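Side-chain contacts in adenosine kinase (Sinorhizobium meliloti, PDB 3UBO), which probably transfers a phosphoryl group from ATP to adenosine, is a pfkB-family kinase, and binds adenosine and ADP: residues T155-G159 with Y160-P164; A175-A178 with H179-R183; F202-L205 with M206-T210. One frame throughout, in Å; residues are numbered along the deposited sequence.

Contact 1 (T155-G159 with Y160-P164). With ADN (adenosine), chain C.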
ATOM      1  N   THR A 155      20.539 -20.997  -1.361  1.00 62.25           N
ATOM      2  CA  THR A 155      20.255 -20.017  -2.400  1.00 62.20           C
ATOM      3  C   THR A 155      18.904 -20.423  -3.068  1.00 62.73           C
ATOM      4  O   THR A 155      18.668 -21.602  -3.448  1.00 61.79           O
ATOM      5  CB  THR A 155      21.505 -19.787  -3.374  1.00 65.68           C
ATOM      6  OG1 THR A 155      22.610 -19.175  -2.661  1.00 63.57           O
ATOM      7  CG2 THR A 155      21.155 -18.906  -4.598  1.00 62.22           C
ATOM      8  N   TYR A 156      17.978 -19.465  -3.121  1.00 61.16           N
ATOM      9  CA  TYR A 156      16.660 -19.753  -3.674  1.00 59.26           C
ATOM     10  C   TYR A 156      16.301 -18.750  -4.755  1.00 59.56           C
ATOM     11  O   TYR A 156      16.620 -17.551  -4.620  1.00 56.89           O
ATOM     12  CB  TYR A 156      15.701 -19.679  -2.550  1.00 60.13           C
ATOM     13  CG  TYR A 156      14.226 -19.762  -2.868  1.00 62.24           C
ATOM     14  CD1 TYR A 156      13.600 -20.994  -3.027  1.00 60.90           C
ATOM     15  CD2 TYR A 156      13.447 -18.617  -2.937  1.00 60.26           C
ATOM     16  CE1 TYR A 156      12.245 -21.092  -3.267  1.00 63.51           C
ATOM     17  CE2 TYR A 156      12.053 -18.704  -3.160  1.00 62.12           C
ATOM     18  CZ  TYR A 156      11.444 -19.947  -3.323  1.00 62.89           C
ATOM     19  OH  TYR A 156      10.062 -20.054  -3.541  1.00 59.42           O
ATOM     20  N   PHE A 157      15.665 -19.250  -5.825  1.00 58.52           N
ATOM     21  CA  PHE A 157      15.435 -18.464  -7.051  1.00 57.73           C
ATOM     22  C   PHE A 157      14.178 -18.919  -7.778  1.00 57.25           C
ATOM     23  O   PHE A 157      13.795 -20.098  -7.691  1.00 56.65           O
ATOM     24  CB  PHE A 157      16.647 -18.580  -8.026  1.00 61.00           C
ATOM     25  CG  PHE A 157      16.754 -19.953  -8.714  1.00 60.84           C
ATOM     26  CD1 PHE A 157      17.508 -20.986  -8.143  1.00 60.21           C
ATOM     27  CD2 PHE A 157      16.050 -20.220  -9.893  1.00 61.03           C
ATOM     28  CE1 PHE A 157      17.569 -22.239  -8.739  1.00 61.50           C
ATOM     29  CE2 PHE A 157      16.105 -21.466 -10.500  1.00 62.50           C
ATOM     30  CZ  PHE A 157      16.868 -22.479  -9.922  1.00 65.57           C
ATOM     31  N   GLU A 158      13.570 -17.993  -8.533  1.00 56.79           N
ATOM     32  CA  GLU A 158      12.278 -18.261  -9.229  1.00 60.46           C
ATOM     33  C   GLU A 158      12.454 -19.015 -10.542  1.00 58.76           C
ATOM     34  O   GLU A 158      13.428 -18.742 -11.265  1.00 60.38           O
ATOM     35  CB  GLU A 158      11.461 -16.945  -9.523  1.00 60.33           C
ATOM     36  CG  GLU A 158      11.112 -15.998  -8.332  1.00 55.19           C
ATOM     37  CD  GLU A 158      11.346 -14.520  -8.717  1.00 57.02           C
ATOM     38  OE1 GLU A 158      10.953 -13.639  -7.885  1.00 53.56           O
ATOM     39  OE2 GLU A 158      11.958 -14.246  -9.837  1.00 57.24           O
ATOM     40  N   GLY A 159      11.551 -19.946 -10.852  1.00 56.04           N
ATOM     41  CA  GLY A 159      11.334 -20.373 -12.224  1.00 59.26           C
ATOM     42  C   GLY A 159      11.035 -19.152 -13.108  1.00 61.93           C
ATOM     43  O   GLY A 159      11.437 -19.071 -14.288  1.00 60.63           O
ATOM     44  N   TYR A 160      10.357 -18.165 -12.509  1.00 59.91           N
ATOM     45  CA  TYR A 160       9.926 -16.939 -13.195  1.00 60.25           C
ATOM     46  C   TYR A 160      11.056 -16.234 -13.952  1.00 61.31           C
ATOM     47  O   TYR A 160      10.795 -15.285 -14.700  1.00 60.29           O
ATOM     48  CB  TYR A 160       9.353 -15.912 -12.192  1.00 58.81           C
ATOM     49  CG  TYR A 160       7.892 -16.075 -11.849  1.00 58.58           C
ATOM     50  CD1 TYR A 160       7.418 -15.731 -10.576  1.00 58.84           C
ATOM     51  CD2 TYR A 160       6.993 -16.578 -12.766  1.00 57.96           C
ATOM     52  CE1 TYR A 160       6.097 -15.915 -10.216  1.00 57.87           C
ATOM     53  CE2 TYR A 160       5.665 -16.749 -12.413  1.00 60.88           C
ATOM     54  CZ  TYR A 160       5.224 -16.415 -11.129  1.00 58.75           C
ATOM     55  OH  TYR A 160       3.902 -16.559 -10.775  1.00 58.59           O
ATOM     56  N   LEU A 161      12.292 -16.677 -13.680  1.00 61.68           N
ATOM     57  CA  LEU A 161      13.539 -16.035 -14.076  1.00 60.39           C
ATOM     58  C   LEU A 161      13.959 -16.588 -15.410  1.00 61.50           C
ATOM     59  O   LEU A 161      14.864 -16.083 -16.048  1.00 60.81           O
ATOM     60  CB  LEU A 161      14.642 -16.346 -13.083  1.00 59.51           C
ATOM     61  CG  LEU A 161      14.819 -15.399 -11.901  1.00 60.39           C
ATOM     62  CD1 LEU A 161      16.139 -15.694 -11.199  1.00 57.83           C
ATOM     63  CD2 LEU A 161      14.748 -13.932 -12.286  1.00 57.45           C
ATOM     64  N   TRP A 162      13.307 -17.656 -15.822  1.00 62.06           N
ATOM     65  CA  TRP A 162      13.534 -18.121 -17.169  1.00 65.00           C
ATOM     66  C   TRP A 162      13.093 -17.117 -18.243  1.00 66.43           C
ATOM     67  O   TRP A 162      13.780 -16.988 -19.272  1.00 68.46           O
ATOM     68  CB  TRP A 162      13.087 -19.585 -17.377  1.00 65.93           C
ATOM     69  CG  TRP A 162      14.272 -20.430 -17.032  1.00 68.47           C
ATOM     70  CD1 TRP A 162      14.920 -21.330 -17.849  1.00 71.72           C
ATOM     71  CD2 TRP A 162      15.073 -20.332 -15.821  1.00 68.57           C
ATOM     72  NE1 TRP A 162      16.054 -21.821 -17.205  1.00 73.05           N
ATOM     73  CE2 TRP A 162      16.173 -21.231 -15.969  1.00 70.05           C
ATOM     74  CE3 TRP A 162      14.971 -19.564 -14.630  1.00 65.69           C
ATOM     75  CZ2 TRP A 162      17.156 -21.401 -14.964  1.00 66.12           C
ATOM     76  CZ3 TRP A 162      15.957 -19.720 -13.631  1.00 65.24           C
ATOM     77  CH2 TRP A 162      17.032 -20.653 -13.805  1.00 68.04           C
ATOM     78  N   ASP A 163      12.029 -16.349 -17.959  1.00 65.57           N
ATOM     79  CA  ASP A 163      11.427 -15.417 -18.916  1.00 62.84           C
ATOM     80  C   ASP A 163      12.400 -14.370 -19.421  1.00 62.69           C
ATOM     81  O   ASP A 163      12.536 -14.205 -20.649  1.00 65.46           O
ATOM     82  CB  ASP A 163      10.143 -14.760 -18.363  1.00 62.73           C
ATOM     83  CG  ASP A 163       8.962 -15.713 -18.350  1.00 64.13           C
ATOM     84  OD1 ASP A 163       8.828 -16.465 -19.346  1.00 65.06           O
ATOM     85  OD2 ASP A 163       8.201 -15.749 -17.338  1.00 63.57           O
ATOM     86  N   PRO A 164      13.076 -13.645 -18.506  1.00 62.17           N
ATOM     87  CA  PRO A 164      14.040 -12.680 -19.036  1.00 61.68           C
ATOM     88  C   PRO A 164      15.116 -13.384 -19.892  1.00 64.77           C
ATOM     89  O   PRO A 164      15.038 -14.598 -20.169  1.00 64.29           O
ATOM     90  CB  PRO A 164      14.637 -12.005 -17.775  1.00 61.68           C
ATOM     91  CG  PRO A 164      13.904 -12.454 -16.635  1.00 59.26           C
ATOM     92  CD  PRO A 164      12.838 -13.467 -17.061  1.00 61.61           C
TER
HETATM   93  O5' ADN C 353       3.255 -14.980  -5.916  1.00 62.56           O
HETATM   94  C5' ADN C 353       3.225 -13.665  -5.245  1.00 59.20           C
HETATM   95  C4' ADN C 353       4.067 -12.555  -5.964  1.00 57.27           C
HETATM   96  O4' ADN C 353       4.337 -12.848  -7.339  1.00 60.11           O
HETATM   97  C3' ADN C 353       3.779 -10.964  -5.977  1.00 55.91           C
HETATM   98  O3' ADN C 353       3.999 -10.097  -4.891  1.00 58.64           O
HETATM   99  C2' ADN C 353       4.497 -10.504  -7.290  1.00 56.50           C
HETATM  100  O2' ADN C 353       5.395  -9.381  -7.160  1.00 55.59           O
HETATM  101  C1' ADN C 353       5.103 -11.771  -7.746  1.00 59.74           C
HETATM  102  N9  ADN C 353       5.195 -11.829  -9.236  1.00 61.81           N
HETATM  103  C8  ADN C 353       4.210 -11.680 -10.255  1.00 62.11           C
HETATM  104  N7  ADN C 353       4.783 -11.971 -11.522  1.00 59.29           N
HETATM  105  C5  ADN C 353       6.126 -12.310 -11.275  1.00 62.73           C
HETATM  106  C6  ADN C 353       7.198 -12.668 -12.138  1.00 61.53           C
HETATM  107  N6  ADN C 353       7.021 -12.785 -13.561  1.00 60.93           N
HETATM  108  N1  ADN C 353       8.478 -12.958 -11.540  1.00 61.70           N
HETATM  109  C2  ADN C 353       8.651 -12.879 -10.120  1.00 60.08           C
HETATM  110  N3  ADN C 353       7.611 -12.527  -9.225  1.00 58.33           N
HETATM  111  C4  ADN C 353       6.371 -12.230  -9.839  1.00 60.90           C
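Between Gly159 and Trp162 the chain turns at the end of strand 152-158, and Trp162 N donates an almost straight hydrogen bond (174°) to Gly159 O over 2.8 Å. The side chains of Phe157 and Trp162 meet obliquely, rim to rim: Phe157 CE2 comes to 3.5 Å from Trp162 CH2, and the two six-membered rings are inclined by 30°. Glu158 crosses Leu161 at about a right angle, with OE2 lying 3.7 Å from Leu161 CG. The Glu158 carboxylate accepts hydrogen bonds from the backbone N-H of Asn13 (to OE2) and of Ala63 (to OE1), and OE1 lies 3.3 Å from C2 of adenosine. With CG beside its own backbone N (chi1 -85°), Tyr160 swings its ring to the adenine, whose C6 lies 3.4 Å above one ring face, displaced from the ring centre. Replacing Tyr160 by an alanine takes this ring away and would probably cost the base its contact on that side, making it freer to shift. Glu158 and Tyr160 thus line the adenosine pocket at the C-terminal edge of the central parallel sheet, the usual substrate position in the pfkB (ribokinase-like) fold.

Contact 2 (A175-A178 with H179-R183); sequences ARIA and HAHGR
His179 and His181 meet the last turn of helix 168-179 in different ways, one through its first carbons and the other through a ring nitrogen. The imidazole of His181 turns back on the helix: with CG beside the backbone N (chi1 -78°), ND1 reaches Ile177 O and donates a hydrogen bond of 2.8 Å. The donor lies nearly in line with the C=O bond of Ile177, but the acceptor is tilted out of the imidazole plane and the N-H...O angle is only 135°, so the carbonyl is met obliquely by the ring. His179 instead sets its CB 3.3 Å from Ala175 O, whose main partner is His179 N. Farther out, Arg183 O lies in the plane of the His179 ring, at its edge, and NE2 is hydrogen-bonded to Asp212.

Ala180 N donates a hydrogen bond to Arg176 O (3.2 Å), and the methyl lies obliquely to the guanidinium of Arg176, where Ala180 CB lies 4.3 Å from Arg176 NH1. The Arg183 chain bends at chi2 and leads away from the helix, to bond the carbonyl of Ala150 through NE.

His179 to Gly182 form a type I turn closed by Gly182 N and His179 O, and Gly182 has positive phi. Together with a weak and doubtful bond from Arg183 N to Ala178 O, an oxygen whose place is uncertain, this is consistent with a Schellman motif ending the helix. The cap lies within a beta-alpha-beta crossover, where helix 168-179 links the neighbouring parallel strands 152-158 and 184-188.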
ATOM      1  N   ALA A 175      24.497 -21.241  -8.434  1.00 64.94           N
ATOM      2  CA  ALA A 175      24.406 -22.673  -8.172  1.00 65.02           C
ATOM      3  C   ALA A 175      25.819 -23.261  -8.016  1.00 66.11           C
ATOM      4  O   ALA A 175      26.119 -23.887  -7.019  1.00 66.57           O
ATOM      5  CB  ALA A 175      23.622 -23.374  -9.308  1.00 63.05           C
ATOM      6  N   ARG A 176      26.680 -23.028  -9.007  1.00 68.59           N
ATOM      7  CA  ARG A 176      28.094 -23.303  -8.900  1.00 67.96           C
ATOM      8  C   ARG A 176      28.709 -22.675  -7.631  1.00 67.85           C
ATOM      9  O   ARG A 176      29.163 -23.405  -6.781  1.00 68.53           O
ATOM     10  CB  ARG A 176      28.839 -22.833 -10.152  1.00 68.37           C
ATOM     11  CG  ARG A 176      30.068 -23.718 -10.484  1.00 72.44           C
ATOM     12  CD  ARG A 176      31.277 -23.030 -11.131  1.00 74.65           C
ATOM     13  NE  ARG A 176      31.481 -21.648 -10.666  1.00 76.95           N
ATOM     14  CZ  ARG A 176      32.215 -21.281  -9.607  1.00 77.52           C
ATOM     15  NH1 ARG A 176      32.856 -22.205  -8.864  1.00 77.09           N
ATOM     16  NH2 ARG A 176      32.302 -19.977  -9.292  1.00 73.34           N
ATOM     17  N   ILE A 177      28.727 -21.351  -7.492  1.00 66.58           N
ATOM     18  CA  ILE A 177      29.363 -20.717  -6.320  1.00 65.43           C
ATOM     19  C   ILE A 177      28.979 -21.322  -4.987  1.00 67.40           C
ATOM     20  O   ILE A 177      29.785 -21.308  -4.052  1.00 68.11           O
ATOM     21  CB  ILE A 177      29.120 -19.160  -6.199  1.00 66.02           C
ATOM     22  CG1 ILE A 177      29.598 -18.417  -7.483  1.00 68.11           C
ATOM     23  CG2 ILE A 177      29.678 -18.552  -4.851  1.00 59.54           C
ATOM     24  CD1 ILE A 177      29.487 -16.886  -7.441  1.00 67.44           C
ATOM     25  N   ALA A 178      27.754 -21.847  -4.885  1.00 68.49           N
ATOM     26  CA  ALA A 178      27.132 -22.095  -3.595  1.00 64.87           C
ATOM     27  C   ALA A 178      27.339 -23.545  -3.222  1.00 68.14           C
ATOM     28  O   ALA A 178      27.648 -23.847  -2.055  1.00 66.87           O
ATOM     29  CB  ALA A 178      25.637 -21.765  -3.635  1.00 67.13           C
ATOM     30  N   HIS A 179      27.132 -24.436  -4.197  1.00 67.70           N
ATOM     31  CA  HIS A 179      27.496 -25.844  -4.058  1.00 68.09           C
ATOM     32  C   HIS A 179      28.964 -26.062  -3.650  1.00 67.91           C
ATOM     33  O   HIS A 179      29.305 -26.880  -2.767  1.00 65.69           O
ATOM     34  CB  HIS A 179      27.277 -26.511  -5.378  1.00 65.60           C
ATOM     35  CG  HIS A 179      25.892 -26.994  -5.526  1.00 68.55           C
ATOM     36  ND1 HIS A 179      25.370 -27.424  -6.723  1.00 71.05           N
ATOM     37  CD2 HIS A 179      24.914 -27.125  -4.604  1.00 67.04           C
ATOM     38  CE1 HIS A 179      24.123 -27.825  -6.525  1.00 70.94           C
ATOM     39  NE2 HIS A 179      23.820 -27.654  -5.250  1.00 68.21           N
ATOM     40  N   ALA A 180      29.805 -25.289  -4.317  1.00 65.18           N
ATOM     41  CA  ALA A 180      31.234 -25.333  -4.151  1.00 67.10           C
ATOM     42  C   ALA A 180      31.604 -24.802  -2.756  1.00 67.02           C
ATOM     43  O   ALA A 180      32.753 -24.902  -2.315  1.00 66.51           O
ATOM     44  CB  ALA A 180      31.941 -24.486  -5.303  1.00 64.24           C
ATOM     45  N   HIS A 181      30.646 -24.221  -2.060  1.00 64.50           N
ATOM     46  CA  HIS A 181      30.957 -23.804  -0.718  1.00 65.38           C
ATOM     47  C   HIS A 181      30.224 -24.615   0.355  1.00 62.62           C
ATOM     48  O   HIS A 181      30.272 -24.226   1.512  1.00 60.15           O
ATOM     49  CB  HIS A 181      30.766 -22.293  -0.525  1.00 64.65           C
ATOM     50  CG  HIS A 181      31.889 -21.471  -1.071  1.00 64.14           C
ATOM     51  ND1 HIS A 181      32.107 -21.316  -2.427  1.00 66.72           N
ATOM     52  CD2 HIS A 181      32.847 -20.737  -0.454  1.00 65.08           C
ATOM     53  CE1 HIS A 181      33.147 -20.518  -2.629  1.00 62.67           C
ATOM     54  NE2 HIS A 181      33.611 -20.144  -1.448  1.00 64.28           N
ATOM     55  N   GLY A 182      29.611 -25.743  -0.024  1.00 61.58           N
ATOM     56  CA  GLY A 182      28.907 -26.604   0.930  1.00 63.07           C
ATOM     57  C   GLY A 182      27.498 -26.104   1.358  1.00 67.68           C
ATOM     58  O   GLY A 182      27.067 -26.223   2.547  1.00 66.93           O
ATOM     59  N   ARG A 183      26.801 -25.531   0.372  1.00 65.04           N
ATOM     60  CA  ARG A 183      25.563 -24.834   0.519  1.00 61.36           C
ATOM     61  C   ARG A 183      24.575 -25.579  -0.357  1.00 64.36           C
ATOM     62  O   ARG A 183      24.931 -26.454  -1.140  1.00 64.63           O
ATOM     63  CB  ARG A 183      25.706 -23.430  -0.023  1.00 63.13           C
ATOM     64  CG  ARG A 183      26.447 -22.444   0.839  1.00 63.46           C
ATOM     65  CD  ARG A 183      26.992 -23.001   2.144  1.00 62.66           C
ATOM     66  NE  ARG A 183      27.926 -22.010   2.697  1.00 63.91           N
ATOM     67  CZ  ARG A 183      28.252 -21.863   3.985  1.00 64.07           C
ATOM     68  NH1 ARG A 183      29.125 -20.902   4.308  1.00 59.76           N
ATOM     69  NH2 ARG A 183      27.696 -22.638   4.940  1.00 60.98           N
TER

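Contact 3 (F202-L205 with M206-T210); sequences FLEL and MRSGT
Leu203 and Arg207 both have CG beside the backbone N (chi1 -69° and -60°), which sends the two chains, one turn apart, side by side in the same direction. Arg207 is extended from CG to NE, which carries its guanidinium out along the leucine: Leu203 CD2 sits 4.1 Å above one face of that group, near its margin. The charge is met by Asp240 of helix 230-240, which forms a salt bridge with NH2. Leu203 CD2 also lies 4.4 Å from SE of Met206, a selenomethionine that packs on Leu237 and Asp240 of the same neighbouring helix.

This is the C-terminal end of helix 199-207, where Gly209 leaves helical geometry with a positive phi and the chain heads for strand 213-217 of the central parallel sheet. Here Ser208 N donates a hydrogen bond of 2.9 Å to Glu204 O. Ser208 OG, set between the backbone N and the carbonyl carbon (chi1 53°), is also modelled as a donor to that oxygen, at a very short distance that makes the detail doubtful. The hydroxyl in turn accepts a hydrogen bond of 2.9 Å from Thr210 OG1, which ties the residue beyond the glycine to the last turn. The Glu204 carboxylate folds back alongside, with OE2 at 3.7 Å from Ser208 CB.

On the inner flank Leu205 crosses Thr210 at about a right angle, Leu205 CD1 lying 4.2 Å from Thr210 CG2, while Phe202 and Leu205 both reach Met187 of strand 184-188.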
ATOM      1  N   PHE A 202      13.612 -26.811 -16.576  1.00 76.02           N
ATOM      2  CA  PHE A 202      13.384 -26.967 -15.147  1.00 76.05           C
ATOM      3  C   PHE A 202      13.892 -28.355 -14.673  1.00 77.92           C
ATOM      4  O   PHE A 202      14.822 -28.408 -13.857  1.00 78.58           O
ATOM      5  CB  PHE A 202      11.881 -26.685 -14.788  1.00 75.30           C
ATOM      6  CG  PHE A 202      11.524 -25.188 -14.643  1.00 73.18           C
ATOM      7  CD1 PHE A 202      12.434 -24.173 -15.006  1.00 71.02           C
ATOM      8  CD2 PHE A 202      10.251 -24.800 -14.187  1.00 68.96           C
ATOM      9  CE1 PHE A 202      12.060 -22.803 -14.850  1.00 70.40           C
ATOM     10  CE2 PHE A 202       9.872 -23.439 -14.037  1.00 65.51           C
ATOM     11  CZ  PHE A 202      10.746 -22.450 -14.350  1.00 66.96           C
ATOM     12  N   LEU A 203      13.312 -29.451 -15.193  1.00 79.07           N
ATOM     13  CA  LEU A 203      13.776 -30.853 -14.951  1.00 79.99           C
ATOM     14  C   LEU A 203      15.315 -31.115 -14.979  1.00 77.62           C
ATOM     15  O   LEU A 203      15.929 -31.586 -14.011  1.00 76.70           O
ATOM     16  CB  LEU A 203      13.089 -31.802 -15.943  1.00 76.06           C
ATOM     17  CG  LEU A 203      11.592 -31.999 -15.749  1.00 74.46           C
ATOM     18  CD1 LEU A 203      11.019 -32.802 -16.854  1.00 73.14           C
ATOM     19  CD2 LEU A 203      11.360 -32.736 -14.450  1.00 78.06           C
ATOM     20  N   GLU A 204      15.910 -30.823 -16.109  1.00 74.09           N
ATOM     21  CA  GLU A 204      17.335 -30.996 -16.282  1.00 78.65           C
ATOM     22  C   GLU A 204      18.090 -30.133 -15.280  1.00 79.16           C
ATOM     23  O   GLU A 204      19.202 -30.452 -14.810  1.00 78.43           O
ATOM     24  CB  GLU A 204      17.731 -30.591 -17.720  1.00 76.83           C
ATOM     25  CG  GLU A 204      19.197 -30.198 -17.925  1.00 77.55           C
ATOM     26  CD  GLU A 204      20.163 -31.368 -17.764  1.00 77.87           C
ATOM     27  OE1 GLU A 204      19.723 -32.549 -17.898  1.00 73.49           O
ATOM     28  OE2 GLU A 204      21.360 -31.078 -17.501  1.00 76.64           O
ATOM     29  N   LEU A 205      17.498 -29.002 -14.979  1.00 77.76           N
ATOM     30  CA  LEU A 205      18.090 -28.144 -13.996  1.00 76.38           C
ATOM     31  C   LEU A 205      17.994 -28.837 -12.604  1.00 76.52           C
ATOM     32  O   LEU A 205      18.846 -28.618 -11.755  1.00 75.09           O
ATOM     33  CB  LEU A 205      17.437 -26.774 -14.095  1.00 73.79           C
ATOM     34  CG  LEU A 205      17.479 -25.751 -13.000  1.00 74.21           C
ATOM     35  CD1 LEU A 205      18.576 -24.732 -13.279  1.00 67.00           C
ATOM     36  CD2 LEU A 205      16.087 -25.112 -12.966  1.00 73.28           C
HETATM   37  N   MSE A 206      17.009 -29.719 -12.402  1.00 77.35           N
HETATM   38  CA  MSE A 206      16.959 -30.551 -11.187  1.00 78.33           C
HETATM   39  C   MSE A 206      17.878 -31.769 -11.316  1.00 78.98           C
HETATM   40  O   MSE A 206      18.757 -32.013 -10.488  1.00 77.58           O
HETATM   41  CB  MSE A 206      15.555 -31.075 -10.916  1.00 78.65           C
HETATM   42  CG  MSE A 206      14.541 -30.039 -10.506  1.00 81.44           C
HETATM   43 SE   MSE A 206      12.620 -30.720 -10.690  1.00 98.48          SE
HETATM   44  CE  MSE A 206      12.369 -31.820  -9.068  1.00 84.46           C
ATOM     45  N   ARG A 207      17.653 -32.558 -12.357  1.00 79.94           N
ATOM     46  CA  ARG A 207      18.430 -33.777 -12.547  1.00 77.86           C
ATOM     47  C   ARG A 207      19.938 -33.547 -12.496  1.00 73.28           C
ATOM     48  O   ARG A 207      20.636 -34.280 -11.834  1.00 71.33           O
ATOM     49  CB  ARG A 207      17.952 -34.506 -13.798  1.00 77.13           C
ATOM     50  CG  ARG A 207      16.485 -34.844 -13.621  1.00 78.09           C
ATOM     51  CD  ARG A 207      15.918 -35.357 -14.876  1.00 78.04           C
ATOM     52  NE  ARG A 207      14.591 -35.909 -14.661  1.00 78.12           N
ATOM     53  CZ  ARG A 207      13.719 -36.046 -15.645  1.00 78.89           C
ATOM     54  NH1 ARG A 207      14.077 -35.648 -16.882  1.00 72.70           N
ATOM     55  NH2 ARG A 207      12.508 -36.551 -15.396  1.00 77.40           N
ATOM     56  N   SER A 208      20.429 -32.507 -13.138  1.00 73.50           N
ATOM     57  CA  SER A 208      21.835 -32.132 -12.972  1.00 75.15           C
ATOM     58  C   SER A 208      22.255 -31.803 -11.511  1.00 74.60           C
ATOM     59  O   SER A 208      23.438 -31.435 -11.249  1.00 68.53           O
ATOM     60  CB  SER A 208      22.168 -30.952 -13.879  1.00 73.82           C
ATOM     61  OG  SER A 208      21.255 -29.899 -13.659  1.00 74.81           O
ATOM     62  N   GLY A 209      21.283 -31.922 -10.588  1.00 73.00           N
ATOM     63  CA  GLY A 209      21.505 -31.677  -9.172  1.00 70.47           C
ATOM     64  C   GLY A 209      22.043 -30.280  -8.960  1.00 72.75           C
ATOM     65  O   GLY A 209      22.626 -29.962  -7.898  1.00 70.13           O
ATOM     66  N   THR A 210      21.867 -29.454 -10.008  1.00 73.54           N
ATOM     67  CA  THR A 210      22.008 -27.986  -9.920  1.00 72.55           C
ATOM     68  C   THR A 210      21.116 -27.352  -8.823  1.00 75.17           C
ATOM     69  O   THR A 210      21.615 -26.519  -8.032  1.00 74.69           O
ATOM     70  CB  THR A 210      21.678 -27.269 -11.221  1.00 71.24           C
ATOM     71  OG1 THR A 210      22.539 -27.751 -12.259  1.00 74.03           O
ATOM     72  CG2 THR A 210      21.931 -25.778 -11.022  1.00 68.72           C
TER

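Overall arrangement
All the residues that touch in contact 1 are buried, whereas contacts 2 and 3 are partly buried helix ends with exposed residues. Their chemistry follows: aromatic and apolar packing beside a ligand-facing carboxylate in contact 1; in the others, helix-end carbonyls capped mainly by backbone N-H groups and, in contact 2, by a histidine, with contact 3 adding an arginine laid along a leucine. Contacts 1 and 2 both belong to the connection from strand 152-158 through helix 168-179, touching where Thr155 faces Ala178. Contact 3 lies on helix 199-207, and its Phe202 meets Trp162 of contact 1 edge-to-face, while Leu205 touches Phe157 and Trp162. Contacts 2 and 3 join where Ala175 packs on Thr210.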